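Local atomic coordinates of aquaporin AqpM (Methanothermobacter marburgensis str. Marburg, PDB entry 2F2B), a protein that forms a homotetrameric membrane channel that lets water pass in both directions under osmotic drive and also gives a transient rise in initial glycerol flux. Residues 8-13 / 71-76; 195-198 / 202-205; 205-210 / 216-221. All coordinates share one frame; numbering follows the deposited sequence.

Contact 1 of 3, residues 8-13 / 71-76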
# COMPACT_ATOMS: atom_id res chain seq x y z
N CYS A 8 8.61 29.86 -2.65
CA CYS A 8 9.88 29.26 -3.05
C CYS A 8 10.46 28.48 -1.87
O CYS A 8 11.08 27.43 -2.05
CB CYS A 8 10.87 30.34 -3.51
SG CYS A 8 10.56 30.92 -5.19
N ILE A 9 10.26 28.99 -0.65
CA ILE A 9 10.74 28.28 0.53
C ILE A 9 9.99 26.95 0.61
O ILE A 9 10.57 25.91 0.92
CB ILE A 9 10.50 29.09 1.82
CG1 ILE A 9 11.40 30.33 1.83
CG2 ILE A 9 10.78 28.23 3.05
CD1 ILE A 9 11.11 31.29 2.98
N ALA A 10 8.69 26.98 0.30
CA ALA A 10 7.88 25.77 0.32
C ALA A 10 8.37 24.77 -0.73
O ALA A 10 8.44 23.58 -0.46
CB ALA A 10 6.41 26.12 0.07
N GLU A 11 8.69 25.25 -1.92
CA GLU A 11 9.19 24.37 -2.98
C GLU A 11 10.53 23.74 -2.56
O GLU A 11 10.81 22.59 -2.87
CB GLU A 11 9.35 25.14 -4.30
CG GLU A 11 8.03 25.48 -4.98
CD GLU A 11 7.26 24.25 -5.45
OE1 GLU A 11 7.87 23.41 -6.15
OE2 GLU A 11 6.06 24.13 -5.13
N PHE A 12 11.35 24.52 -1.85
CA PHE A 12 12.64 24.03 -1.37
C PHE A 12 12.40 22.90 -0.37
O PHE A 12 13.00 21.83 -0.48
CB PHE A 12 13.41 25.18 -0.70
CG PHE A 12 14.70 24.77 -0.04
CD1 PHE A 12 14.70 24.21 1.23
CD2 PHE A 12 15.92 24.95 -0.69
CE1 PHE A 12 15.90 23.84 1.86
CE2 PHE A 12 17.12 24.59 -0.08
CZ PHE A 12 17.11 24.03 1.19
N ILE A 13 11.52 23.15 0.59
CA ILE A 13 11.20 22.15 1.61
C ILE A 13 10.61 20.89 0.99
O ILE A 13 11.00 19.77 1.33
CB ILE A 13 10.21 22.72 2.65
CG1 ILE A 13 10.90 23.82 3.47
CG2 ILE A 13 9.70 21.61 3.57
CD1 ILE A 13 9.96 24.61 4.36
N TYR A 71 -0.13 17.68 0.68
CA TYR A 71 -1.15 18.08 1.65
C TYR A 71 -0.64 19.19 2.56
O TYR A 71 -1.40 20.04 3.01
CB TYR A 71 -1.60 16.86 2.47
CG TYR A 71 -2.51 15.94 1.68
CD1 TYR A 71 -3.80 16.35 1.32
CD2 TYR A 71 -2.06 14.70 1.23
CE1 TYR A 71 -4.61 15.54 0.52
CE2 TYR A 71 -2.86 13.89 0.44
CZ TYR A 71 -4.13 14.31 0.08
OH TYR A 71 -4.91 13.53 -0.74
N ALA A 72 0.67 19.20 2.80
CA ALA A 72 1.25 20.23 3.66
C ALA A 72 1.56 21.53 2.94
O ALA A 72 1.37 22.62 3.49
CB ALA A 72 2.54 19.69 4.31
N LEU A 73 2.01 21.43 1.69
CA LEU A 73 2.42 22.61 0.93
C LEU A 73 1.60 22.95 -0.31
O LEU A 73 1.82 24.01 -0.91
CB LEU A 73 3.89 22.45 0.54
CG LEU A 73 4.81 21.98 1.66
CD1 LEU A 73 6.16 21.57 1.07
CD2 LEU A 73 4.99 23.09 2.70
N GLY A 74 0.69 22.07 -0.70
CA GLY A 74 -0.11 22.33 -1.88
C GLY A 74 -0.84 23.67 -1.88
O GLY A 74 -0.86 24.37 -2.90
N ASN A 75 -1.43 24.01 -0.74
CA ASN A 75 -2.17 25.27 -0.59
C ASN A 75 -1.26 26.47 -0.44
O ASN A 75 -1.73 27.61 -0.33
CB ASN A 75 -3.08 25.19 0.65
CG ASN A 75 -4.18 24.17 0.50
OD1 ASN A 75 -4.87 23.84 1.47
ND2 ASN A 75 -4.37 23.67 -0.72
N ILE A 76 0.04 26.23 -0.41
CA ILE A 76 1.00 27.31 -0.27
C ILE A 76 1.65 27.66 -1.61
O ILE A 76 1.45 28.75 -2.13
CB ILE A 76 2.09 26.94 0.77
CG1 ILE A 76 1.44 26.76 2.15
CG2 ILE A 76 3.15 28.03 0.84
CD1 ILE A 76 2.39 26.27 3.23
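L73 and I76 both pack on A10 of helix 4-33. The tight spot is on the alanine backbone. Methyl CD1 of L73 reaches past the small side chain and lies 3.4 Å from A10 O. L73 gets there with CG beside its own backbone N (chi1 -46°), and the side chain runs out toward the other helix. Its second methyl, CD2, stays 4.3 Å from A10 CB. I76 reaches the same alanine with CG2, the branch set anti to its N, which touches A10 CB at 3.9 Å.

The packing is looser one turn further along helix 4-33. I13 CG2 only grazes L73 CD1 at 4.3 Å. No hydrogen bond crosses between the two segments, and N75 on the far side of the turn is exposed. I9, I13 and I76 also pack on a second subunit, against Y242, T239 and L243 of that chain. E11 starts away from 71-76, but its carboxylate bends back and accepts bonds from S77, H80, I81 and Q107. The contact joins the first two membrane helices near the predicted cytoplasmic side, where the chain of the aquaporin fold leaves helix 52-73 for the first NPA loop.

Contact 2 of 3, residues 195-198 / 202-205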
# COMPACT_ATOMS: atom_id res chain seq x y z
N GLY A 195 15.83 4.14 -13.32
CA GLY A 195 15.90 4.67 -11.97
C GLY A 195 14.60 5.42 -11.70
O GLY A 195 14.31 5.79 -10.56
N SER A 196 13.82 5.63 -12.76
CA SER A 196 12.52 6.30 -12.69
C SER A 196 12.55 7.63 -11.94
O SER A 196 11.88 7.80 -10.91
CB SER A 196 11.48 5.38 -12.04
OG SER A 196 10.20 5.98 -12.05
N SER A 197 13.32 8.58 -12.46
CA SER A 197 13.44 9.91 -11.86
C SER A 197 12.19 10.76 -12.01
O SER A 197 11.63 11.24 -11.02
CB SER A 197 14.62 10.66 -12.49
OG SER A 197 14.53 12.04 -12.20
N LEU A 198 11.76 10.96 -13.26
CA LEU A 198 10.59 11.77 -13.60
C LEU A 198 10.75 13.19 -13.11
O LEU A 198 9.82 13.99 -13.18
CB LEU A 198 9.33 11.19 -12.94
CG LEU A 198 9.14 9.68 -12.83
CD1 LEU A 198 7.82 9.39 -12.11
CD2 LEU A 198 9.15 9.05 -14.22
N ARG A 202 15.19 15.94 -8.62
CA ARG A 202 15.37 14.71 -7.85
C ARG A 202 16.62 13.96 -8.30
O ARG A 202 17.19 13.18 -7.54
CB ARG A 202 14.12 13.83 -7.99
CG ARG A 202 14.26 12.41 -7.42
CD ARG A 202 14.63 11.43 -8.53
NE ARG A 202 14.73 10.05 -8.06
CZ ARG A 202 15.82 9.53 -7.50
NH1 ARG A 202 16.90 10.27 -7.33
NH2 ARG A 202 15.82 8.25 -7.12
N THR A 203 17.06 14.20 -9.54
CA THR A 203 18.27 13.56 -10.04
C THR A 203 19.47 14.45 -9.72
O THR A 203 20.53 13.96 -9.34
CB THR A 203 18.19 13.32 -11.57
OG1 THR A 203 17.15 12.38 -11.85
CG2 THR A 203 19.52 12.76 -12.08
N PHE A 204 19.29 15.76 -9.87
CA PHE A 204 20.35 16.74 -9.60
C PHE A 204 20.96 16.63 -8.20
O PHE A 204 22.19 16.61 -8.05
CB PHE A 204 19.80 18.15 -9.79
CG PHE A 204 20.76 19.24 -9.40
CD1 PHE A 204 21.81 19.59 -10.24
CD2 PHE A 204 20.60 19.92 -8.19
CE1 PHE A 204 22.71 20.60 -9.87
CE2 PHE A 204 21.49 20.93 -7.81
CZ PHE A 204 22.55 21.27 -8.66
N GLY A 205 20.11 16.57 -7.18
CA GLY A 205 20.59 16.48 -5.81
C GLY A 205 21.58 15.35 -5.57
O GLY A 205 22.71 15.59 -5.13
O HOH W 1 13.58 6.59 -7.98
O HOH W 2 12.07 9.07 -8.40
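S197 turns OG anti to its backbone N (chi1 164°), which carries the hydroxyl to that of T203. The two meet at 2.7 Å, S197 OG to T203 OG1, in a hydrogen bond whose direction is open. Each has a second partner: S197 OG also bonds N199 N, and T203 OG1 bonds T135 OG1. The pair ties the loop to the first turn of helix 200-214.

R202 leaves the helix extended, then bends at chi2 (-96°). This lays CD alongside the serine, 3.7 Å from S197 OG. The guanidinium reaches the carbonyls of 195-198 through two waters, which lie at its edge, in its plane. Water 1 accepts from R202 NH2 at 2.9 Å and donates to G195 O at 2.8 Å. Water 2 does the same between R202 NE and S196 O. G133 O is a further, direct acceptor for NH2. Several bonds thus fix how the flat group is turned. G195, with positive phi, follows the end of helix 175-194 and starts the run of carbonyls. This is the second NPA loop of an aquaporin: backbone carbonyls line the channel up to the arginine, which in this family belongs to the selectivity filter.

Contact 3 of 3, residues 205-210 / 216-221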
# COMPACT_ATOMS: atom_id res chain seq x y z
N GLY A 205 20.11 16.57 -7.18
CA GLY A 205 20.59 16.48 -5.81
C GLY A 205 21.58 15.35 -5.57
O GLY A 205 22.71 15.59 -5.13
N PRO A 206 21.17 14.10 -5.82
CA PRO A 206 22.04 12.94 -5.62
C PRO A 206 23.30 13.01 -6.50
O PRO A 206 24.38 12.64 -6.06
CB PRO A 206 21.13 11.77 -5.98
CG PRO A 206 19.79 12.26 -5.52
CD PRO A 206 19.77 13.68 -6.04
N TYR A 207 23.14 13.48 -7.73
CA TYR A 207 24.29 13.59 -8.64
C TYR A 207 25.35 14.51 -8.04
O TYR A 207 26.53 14.18 -8.02
CB TYR A 207 23.85 14.16 -10.00
CG TYR A 207 23.41 13.12 -11.02
CD1 TYR A 207 22.82 11.92 -10.62
CD2 TYR A 207 23.57 13.36 -12.38
CE1 TYR A 207 22.40 10.98 -11.57
CE2 TYR A 207 23.16 12.44 -13.33
CZ TYR A 207 22.57 11.25 -12.92
OH TYR A 207 22.16 10.35 -13.87
N LEU A 208 24.91 15.67 -7.55
CA LEU A 208 25.83 16.64 -6.95
C LEU A 208 26.56 16.06 -5.74
O LEU A 208 27.79 16.12 -5.66
CB LEU A 208 25.07 17.91 -6.55
CG LEU A 208 25.91 19.03 -5.92
CD1 LEU A 208 27.00 19.46 -6.89
CD2 LEU A 208 25.02 20.21 -5.55
N ASN A 209 25.80 15.50 -4.81
CA ASN A 209 26.40 14.94 -3.61
C ASN A 209 27.25 13.69 -3.88
O ASN A 209 28.27 13.48 -3.21
CB ASN A 209 25.33 14.65 -2.56
CG ASN A 209 24.77 15.93 -1.96
OD1 ASN A 209 23.84 16.55 -2.50
ND2 ASN A 209 25.34 16.35 -0.84
N ASP A 210 26.87 12.88 -4.86
CA ASP A 210 27.65 11.70 -5.20
C ASP A 210 29.01 12.13 -5.73
O ASP A 210 30.03 11.49 -5.46
CB ASP A 210 26.96 10.85 -6.27
CG ASP A 210 25.95 9.88 -5.69
OD1 ASP A 210 26.06 9.56 -4.49
OD2 ASP A 210 25.06 9.41 -6.44
N THR A 216 31.79 9.97 -7.54
CA THR A 216 31.09 9.39 -8.68
C THR A 216 30.59 10.50 -9.60
O THR A 216 29.91 11.42 -9.16
CB THR A 216 29.88 8.54 -8.22
OG1 THR A 216 30.32 7.60 -7.22
CG2 THR A 216 29.28 7.79 -9.39
N ASP A 217 30.94 10.39 -10.88
CA ASP A 217 30.57 11.37 -11.89
C ASP A 217 29.51 10.77 -12.83
O ASP A 217 29.83 10.00 -13.73
CB ASP A 217 31.83 11.76 -12.67
CG ASP A 217 31.55 12.74 -13.79
OD1 ASP A 217 30.40 13.23 -13.93
OD2 ASP A 217 32.51 13.04 -14.54
N LEU A 218 28.25 11.15 -12.61
CA LEU A 218 27.14 10.64 -13.42
C LEU A 218 26.57 11.71 -14.36
O LEU A 218 25.61 11.45 -15.08
CB LEU A 218 26.02 10.13 -12.50
CG LEU A 218 26.38 9.05 -11.48
CD1 LEU A 218 25.23 8.88 -10.48
CD2 LEU A 218 26.66 7.74 -12.19
N TRP A 219 27.17 12.89 -14.35
CA TRP A 219 26.69 14.00 -15.17
C TRP A 219 26.50 13.71 -16.66
O TRP A 219 25.70 14.38 -17.32
CB TRP A 219 27.59 15.22 -14.98
CG TRP A 219 27.54 15.73 -13.57
CD1 TRP A 219 28.54 15.67 -12.64
CD2 TRP A 219 26.43 16.36 -12.93
NE1 TRP A 219 28.11 16.22 -11.45
CE2 TRP A 219 26.82 16.65 -11.60
CE3 TRP A 219 25.14 16.71 -13.34
CZ2 TRP A 219 25.97 17.28 -10.69
CZ3 TRP A 219 24.29 17.33 -12.43
CH2 TRP A 219 24.71 17.61 -11.12
N ASN A 220 27.22 12.73 -17.17
CA ASN A 220 27.10 12.36 -18.58
C ASN A 220 25.71 11.79 -18.89
O ASN A 220 25.32 11.71 -20.06
CB ASN A 220 28.20 11.36 -18.93
CG ASN A 220 28.59 10.50 -17.74
OD1 ASN A 220 27.87 9.59 -17.34
ND2 ASN A 220 29.75 10.80 -17.15
N TYR A 221 24.98 11.41 -17.85
CA TYR A 221 23.64 10.85 -18.01
C TYR A 221 22.55 11.87 -17.69
O TYR A 221 21.37 11.63 -17.97
CB TYR A 221 23.44 9.65 -17.08
CG TYR A 221 24.36 8.48 -17.32
CD1 TYR A 221 24.29 7.74 -18.51
CD2 TYR A 221 25.27 8.08 -16.35
CE1 TYR A 221 25.11 6.63 -18.71
CE2 TYR A 221 26.09 6.97 -16.54
CZ TYR A 221 26.00 6.25 -17.73
OH TYR A 221 26.80 5.14 -17.91
O HOH W 3 27.63 12.51 -10.13
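The turn that carries the chain out of the second pore helix, 200-214, and back toward the last membrane helix, 224-243, folds down on Y207. The tyrosine ring is gripped from two directions. L218 CB sits over the centre of one face, 3.7 Å from the ring centroid and 13° off its normal, a CH-pi contact. L218 CD1 touches the rim of the ring at Y207 CE1, and L218 O lies 3.2 Å from Y207 CE2. At the ring edge stands W219. The tyrosine edge is directed at the face of the indole six-membered ring in a T-shaped stack, with planes at 85° and centroids 5.5 Å apart. The same indole face receives Y207 CB, 3.9 Å from the centroid of that ring, so the tyrosine meets the tryptophan with both its ring edge and its methylene. W219 leaves its backbone away from the helix. With CG beside its N (chi1 -64°), the indole swings back, and CZ2 lies 3.7 Å from L208 N.

In the aquaporin fold this half-helix dips into the membrane from the outside, and the segment 216-221 brings the chain back along its flank. The backbone closes the contact at the other end. T216 N bonds D210 O at 3.1 Å, nearly straight at the hydrogen but well above the carbonyl plane. Between this bond and the rings, one water takes three bonds: it donates to Y207 O and to T216 O (2.7 Å) and accepts from L218 N. D217 points outward, and its OD1 accepts from W219 N in an Asx turn, which shapes the chain just before the indole. The hydroxyl of Y207 passes Y221 CB and hydrogen-bonds T135 O.

How the contacts relate
Contacts 2 and 3 are neighbours on helix 200-214. They share G205, and their centres lie 10 Å apart. They also touch directly, F204 CD1 against W219 CH2 at 3.6 Å. T135 serves both: it meets T203 in contact 2 and Y207 in contact 3. Contact 2 is the one at the pore. Its centre is about 5 Å from the centre of the chain, and a bound glycerol, probably from the crystallisation liquor, lies about 5 Å from the R202 side chain. Contact 3 lies further along that helix, 15 Å from the chain centre. Contact 1 stands apart near the predicted cytoplasmic side, with centre-to-centre distances of 19 Å to contact 2 and 26 Å to contact 3.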